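Local coordinates for protein D-glycerate 3-kinase (Cryptococcus neoformans var. grubii serotype A, PDB 6CKG) that probably phosphorylates D-glycerate at its 3-position with ATP, using a P-loop kinase-like fold, at residues A19-Q31 and K312-I324. Sequence-based numbering, arbitrary orientation. Where two conformers were deposited one is given.
Sequences AMVQQTAGFVLSQ and KGLRFIVNIKREI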
loop_
_atom_site.group_PDB
_atom_site.type_symbol
_atom_site.label_atom_id
_atom_site.label_comp_id
_atom_site.label_asym_id
_atom_site.label_seq_id
_atom_site.Cartn_x
_atom_site.Cartn_y
_atom_site.Cartn_z
ATOM N N ALA A 19 0.605 19.702 -8.635
ATOM C CA ALA A 19 -0.851 19.671 -8.536
ATOM C C ALA A 19 -1.329 18.532 -7.636
ATOM O O ALA A 19 -2.223 18.724 -6.806
ATOM C CB ALA A 19 -1.472 19.553 -9.927
ATOM N N MET A 20 -0.752 17.332 -7.791
ATOM C CA MET A 20 -1.206 16.209 -6.974
ATOM C C MET A 20 -0.934 16.455 -5.493
ATOM O O MET A 20 -1.798 16.196 -4.648
ATOM C CB MET A 20 -0.559 14.899 -7.424
ATOM C CG MET A 20 -1.128 13.687 -6.679
ATOM S SD MET A 20 -0.506 12.043 -7.142
ATOM C CE MET A 20 -1.079 11.921 -8.842
ATOM N N VAL A 21 0.258 16.961 -5.159
ATOM C CA VAL A 21 0.581 17.242 -3.762
ATOM C C VAL A 21 -0.374 18.294 -3.203
ATOM O O VAL A 21 -0.974 18.104 -2.139
ATOM C CB VAL A 21 2.052 17.677 -3.622
ATOM C CG1 VAL A 21 2.280 18.423 -2.299
ATOM C CG2 VAL A 21 2.965 16.480 -3.718
ATOM N N GLN A 22 -0.553 19.403 -3.929
ATOM C CA GLN A 22 -1.444 20.469 -3.464
ATOM C C GLN A 22 -2.878 19.981 -3.323
ATOM O O GLN A 22 -3.570 20.318 -2.353
ATOM C CB GLN A 22 -1.411 21.657 -4.427
ATOM C CG GLN A 22 -0.062 22.319 -4.566
ATOM C CD GLN A 22 -0.138 23.596 -5.379
ATOM O OE1 GLN A 22 -1.222 24.022 -5.786
ATOM N NE2 GLN A 22 1.015 24.216 -5.618
ATOM N N GLN A 23 -3.357 19.217 -4.301
ATOM C CA GLN A 23 -4.726 18.733 -4.231
ATOM C C GLN A 23 -4.893 17.734 -3.098
ATOM O O GLN A 23 -5.916 17.746 -2.404
ATOM C CB GLN A 23 -5.134 18.116 -5.571
ATOM C CG GLN A 23 -5.374 19.156 -6.654
ATOM C CD GLN A 23 -5.795 18.526 -7.960
ATOM O OE1 GLN A 23 -6.759 17.766 -8.007
ATOM N NE2 GLN A 23 -5.056 18.818 -9.023
ATOM N N THR A 24 -3.900 16.866 -2.886
ATOM C CA THR A 24 -3.983 15.920 -1.777
ATOM C C THR A 24 -3.947 16.641 -0.436
ATOM O O THR A 24 -4.658 16.257 0.503
ATOM C CB THR A 24 -2.857 14.894 -1.860
ATOM O OG1 THR A 24 -2.919 14.212 -3.121
ATOM C CG2 THR A 24 -3.003 13.879 -0.749
ATOM N N ALA A 25 -3.149 17.709 -0.341
ATOM C CA ALA A 25 -3.115 18.515 0.875
ATOM C C ALA A 25 -4.476 19.127 1.169
ATOM O O ALA A 25 -4.938 19.112 2.317
ATOM C CB ALA A 25 -2.057 19.613 0.748
ATOM N N GLY A 26 -5.124 19.707 0.150
ATOM C CA GLY A 26 -6.454 20.262 0.364
ATOM C C GLY A 26 -7.419 19.228 0.916
ATOM O O GLY A 26 -8.178 19.504 1.851
ATOM N N PHE A 27 -7.372 18.017 0.361
ATOM C CA PHE A 27 -8.219 16.902 0.801
ATOM C C PHE A 27 -7.880 16.458 2.228
ATOM O O PHE A 27 -8.778 16.235 3.050
ATOM C CB PHE A 27 -8.049 15.746 -0.182
ATOM C CG PHE A 27 -8.759 14.463 0.217
ATOM C CD1 PHE A 27 -10.123 14.313 -0.004
ATOM C CD2 PHE A 27 -8.056 13.406 0.776
ATOM C CE1 PHE A 27 -10.779 13.133 0.342
ATOM C CE2 PHE A 27 -8.712 12.212 1.123
ATOM C CZ PHE A 27 -10.071 12.087 0.907
ATOM N N VAL A 28 -6.589 16.304 2.541
ATOM C CA VAL A 28 -6.196 15.967 3.912
ATOM C C VAL A 28 -6.673 17.034 4.896
ATOM O O VAL A 28 -7.198 16.720 5.971
ATOM C CB VAL A 28 -4.676 15.746 4.002
ATOM C CG1 VAL A 28 -4.242 15.677 5.437
ATOM C CG2 VAL A 28 -4.297 14.431 3.268
ATOM N N LEU A 29 -6.491 18.313 4.555
ATOM C CA LEU A 29 -6.894 19.379 5.470
ATOM C C LEU A 29 -8.405 19.381 5.696
ATOM O O LEU A 29 -8.874 19.591 6.824
ATOM C CB LEU A 29 -6.439 20.741 4.934
ATOM C CG LEU A 29 -4.937 20.999 4.984
ATOM C CD1 LEU A 29 -4.551 22.124 4.036
ATOM C CD2 LEU A 29 -4.545 21.333 6.403
ATOM N N SER A 30 -9.186 19.164 4.631
ATOM C CA SER A 30 -10.638 19.128 4.772
ATOM C C SER A 30 -11.084 17.900 5.560
ATOM O O SER A 30 -11.973 17.987 6.416
ATOM C CB SER A 30 -11.287 19.165 3.381
ATOM O OG SER A 30 -12.513 18.463 3.351
ATOM N N GLN A 31 -10.465 16.748 5.291
ATOM C CA GLN A 31 -10.792 15.532 6.037
ATOM C C GLN A 31 -10.396 15.665 7.506
ATOM O O GLN A 31 -11.102 15.174 8.396
ATOM C CB GLN A 31 -10.092 14.332 5.405
ATOM C CG GLN A 31 -10.684 13.891 4.052
ATOM C CD GLN A 31 -12.088 13.363 4.183
ATOM O OE1 GLN A 31 -12.423 12.718 5.179
ATOM N NE2 GLN A 31 -12.934 13.642 3.180
ATOM N N LYS A 312 -15.264 9.003 1.663
ATOM C CA LYS A 312 -14.149 9.844 2.074
ATOM C C LYS A 312 -12.899 9.488 1.280
ATOM O O LYS A 312 -11.804 9.392 1.835
ATOM C CB LYS A 312 -13.885 9.708 3.573
ATOM C CG LYS A 312 -15.048 10.116 4.476
ATOM C CD LYS A 312 -14.734 9.821 5.949
ATOM C CE LYS A 312 -14.926 8.343 6.274
ATOM N NZ LYS A 312 -14.202 7.846 7.516
ATOM N N GLY A 313 -13.050 9.280 -0.023
ATOM C CA GLY A 313 -11.940 8.890 -0.874
ATOM C C GLY A 313 -11.738 9.879 -2.002
ATOM O O GLY A 313 -12.687 10.497 -2.489
ATOM N N LEU A 314 -10.483 10.042 -2.405
ATOM C CA LEU A 314 -10.098 10.879 -3.530
ATOM C C LEU A 314 -9.236 10.046 -4.461
ATOM O O LEU A 314 -8.235 9.457 -4.029
ATOM C CB LEU A 314 -9.325 12.118 -3.076
ATOM C CG LEU A 314 -8.680 12.984 -4.161
ATOM C CD1 LEU A 314 -9.754 13.639 -5.072
ATOM C CD2 LEU A 314 -7.784 14.042 -3.506
ATOM N N ARG A 315 -9.619 9.996 -5.730
ATOM C CA ARG A 315 -8.893 9.233 -6.736
ATOM C C ARG A 315 -8.309 10.180 -7.770
ATOM O O ARG A 315 -9.024 11.035 -8.302
ATOM C CB ARG A 315 -9.803 8.220 -7.438
ATOM C CG ARG A 315 -9.168 7.597 -8.694
ATOM C CD ARG A 315 -10.106 6.546 -9.346
ATOM N NE ARG A 315 -10.519 5.549 -8.359
ATOM C CZ ARG A 315 -11.763 5.409 -7.923
ATOM N NH1 ARG A 315 -12.727 6.181 -8.407
ATOM N NH2 ARG A 315 -12.047 4.500 -7.009
ATOM N N PHE A 316 -7.025 10.024 -8.057
ATOM C CA PHE A 316 -6.388 10.690 -9.183
ATOM C C PHE A 316 -6.240 9.681 -10.305
ATOM O O PHE A 316 -5.689 8.601 -10.092
ATOM C CB PHE A 316 -5.004 11.234 -8.821
ATOM C CG PHE A 316 -5.019 12.297 -7.752
ATOM C CD1 PHE A 316 -5.313 13.615 -8.068
ATOM C CD2 PHE A 316 -4.707 11.978 -6.444
ATOM C CE1 PHE A 316 -5.313 14.596 -7.084
ATOM C CE2 PHE A 316 -4.707 12.948 -5.453
ATOM C CZ PHE A 316 -5.004 14.259 -5.771
ATOM N N ILE A 317 -6.728 10.028 -11.486
ATOM C CA ILE A 317 -6.564 9.199 -12.672
ATOM C C ILE A 317 -5.440 9.812 -13.491
ATOM O O ILE A 317 -5.499 10.994 -13.841
ATOM C CB ILE A 317 -7.872 9.116 -13.474
ATOM C CG1 ILE A 317 -8.967 8.514 -12.587
ATOM C CG2 ILE A 317 -7.671 8.326 -14.760
ATOM C CD1 ILE A 317 -10.326 8.437 -13.220
ATOM N N VAL A 318 -4.402 9.028 -13.775
ATOM C CA VAL A 318 -3.191 9.576 -14.378
ATOM C C VAL A 318 -2.896 8.879 -15.704
ATOM O O VAL A 318 -3.258 7.714 -15.919
ATOM C CB VAL A 318 -1.990 9.459 -13.412
ATOM C CG1 VAL A 318 -2.248 10.260 -12.139
ATOM C CG2 VAL A 318 -1.721 8.008 -13.074
ATOM N N ASN A 319 -2.236 9.609 -16.608
ATOM C CA ASN A 319 -1.797 9.023 -17.865
ATOM C C ASN A 319 -0.397 8.437 -17.677
ATOM O O ASN A 319 0.144 8.414 -16.568
ATOM C CB ASN A 319 -1.862 10.043 -19.009
ATOM C CG ASN A 319 -0.970 11.264 -18.787
ATOM O OD1 ASN A 319 -0.064 11.264 -17.952
ATOM N ND2 ASN A 319 -1.229 12.318 -19.558
ATOM N N ILE A 320 0.208 7.962 -18.769
ATOM C CA ILE A 320 1.482 7.262 -18.654
ATOM C C ILE A 320 2.598 8.211 -18.248
ATOM O O ILE A 320 3.596 7.777 -17.660
ATOM C CB ILE A 320 1.819 6.522 -19.964
ATOM C CG1 ILE A 320 2.935 5.500 -19.716
ATOM C CG2 ILE A 320 2.200 7.510 -21.063
ATOM C CD1 ILE A 320 2.794 4.217 -20.530
ATOM N N LYS A 321 2.449 9.505 -18.520
ATOM C CA LYS A 321 3.397 10.495 -18.037
ATOM C C LYS A 321 3.101 10.933 -16.612
ATOM O O LYS A 321 3.659 11.937 -16.158
ATOM C CB LYS A 321 3.410 11.707 -18.968
ATOM C CG LYS A 321 3.908 11.397 -20.373
ATOM C CD LYS A 321 3.677 12.580 -21.296
ATOM C CE LYS A 321 4.972 13.080 -21.895
ATOM N NZ LYS A 321 4.724 14.252 -22.784
ATOM N N ARG A 322 2.232 10.204 -15.912
ATOM C CA ARG A 322 1.883 10.450 -14.515
ATOM C C ARG A 322 1.183 11.785 -14.320
ATOM O O ARG A 322 1.089 12.274 -13.194
ATOM C CB ARG A 322 3.114 10.362 -13.605
ATOM C CG ARG A 322 3.861 9.049 -13.727
ATOM C CD ARG A 322 5.126 9.069 -12.889
ATOM N NE ARG A 322 5.811 7.775 -12.889
ATOM C CZ ARG A 322 6.720 7.409 -13.788
ATOM N NH1 ARG A 322 7.294 6.216 -13.700
ATOM N NH2 ARG A 322 7.057 8.238 -14.773
ATOM N N GLU A 323 0.679 12.375 -15.398
ATOM C CA GLU A 323 -0.073 13.617 -15.301
ATOM C C GLU A 323 -1.521 13.317 -14.945
ATOM O O GLU A 323 -2.120 12.381 -15.473
ATOM C CB GLU A 323 -0.001 14.380 -16.621
ATOM C CG GLU A 323 1.410 14.723 -17.044
ATOM C CD GLU A 323 1.520 15.049 -18.520
ATOM O OE1 GLU A 323 0.560 14.767 -19.271
ATOM O OE2 GLU A 323 2.575 15.584 -18.925
ATOM N N ILE A 324 -2.082 14.110 -14.035
ATOM C CA ILE A 324 -3.481 13.930 -13.669
ATOM C C ILE A 324 -4.343 14.240 -14.887
ATOM O O ILE A 324 -4.236 15.316 -15.482
ATOM C CB ILE A 324 -3.854 14.824 -12.480
ATOM C CG1 ILE A 324 -3.086 14.383 -11.242
ATOM C CG2 ILE A 324 -5.365 14.795 -12.228
ATOM C CD1 ILE A 324 -3.118 15.409 -10.144
#
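Met-20 and Thr-24 pack closely on the Phe-316 ring, where helix 19-31 lies nearly antiparallel to strand 313-318 with 10.1 Å between their axes. Met-20 CG sits over the middle of one ring face, 3.9 Å from the Phe-316 centroid, in a CH-pi contact; chi1 of -174° sets this carbon opposite the backbone N and lets the chain run out across the ring. A bend at the last torsion (-64°) then brings CE to 3.9 Å from CG1 of Val-318, while SD makes an oblique Met-aromatic contact with the same ring. Thr-24 OG1 comes at a slant to within 3.2 Å of Phe-316 CE2. That hydroxyl is nevertheless satisfied, donating to Met-20 O at 2.7 Å, and this carbonyl, also bound by Thr-24 N, is gripped from opposite faces.

Two turns on from Met-20, the ring of Phe-27 is sandwiched. Leu-314 CB lies over the centre of one face, 3.8 Å from the centroid, and Gln-31 CG covers the other nearer the rim, while Lys-312 O approaches the ring edge, 3.3 Å from CZ. Gln-31 OE1 rests against the aliphatic part of Lys-312 but bonds to Arg-34, and in the conformer described the lysine amine turns away to the carbonyls of Asp-246 and Ser-308.

The exposed flank is looser: Gln-23 crosses the Phe-316 edge obliquely, with CB in the ring plane and its amide turned 66° from it; NE2 is 4.1 Å from Ile-324 CD1, and that methyl also meets Met-20 CB.

The contact thus packs the N-terminal helix onto one face of the mixed sheet by apolar and aromatic contacts. Strands 247-253 and 324-329 flank strand 313-318, and both also touch the helix, through Val-249 touching Phe-27 and Thr-327 touching Gln-23; helix 63-75 packs against Thr-24 and Val-21.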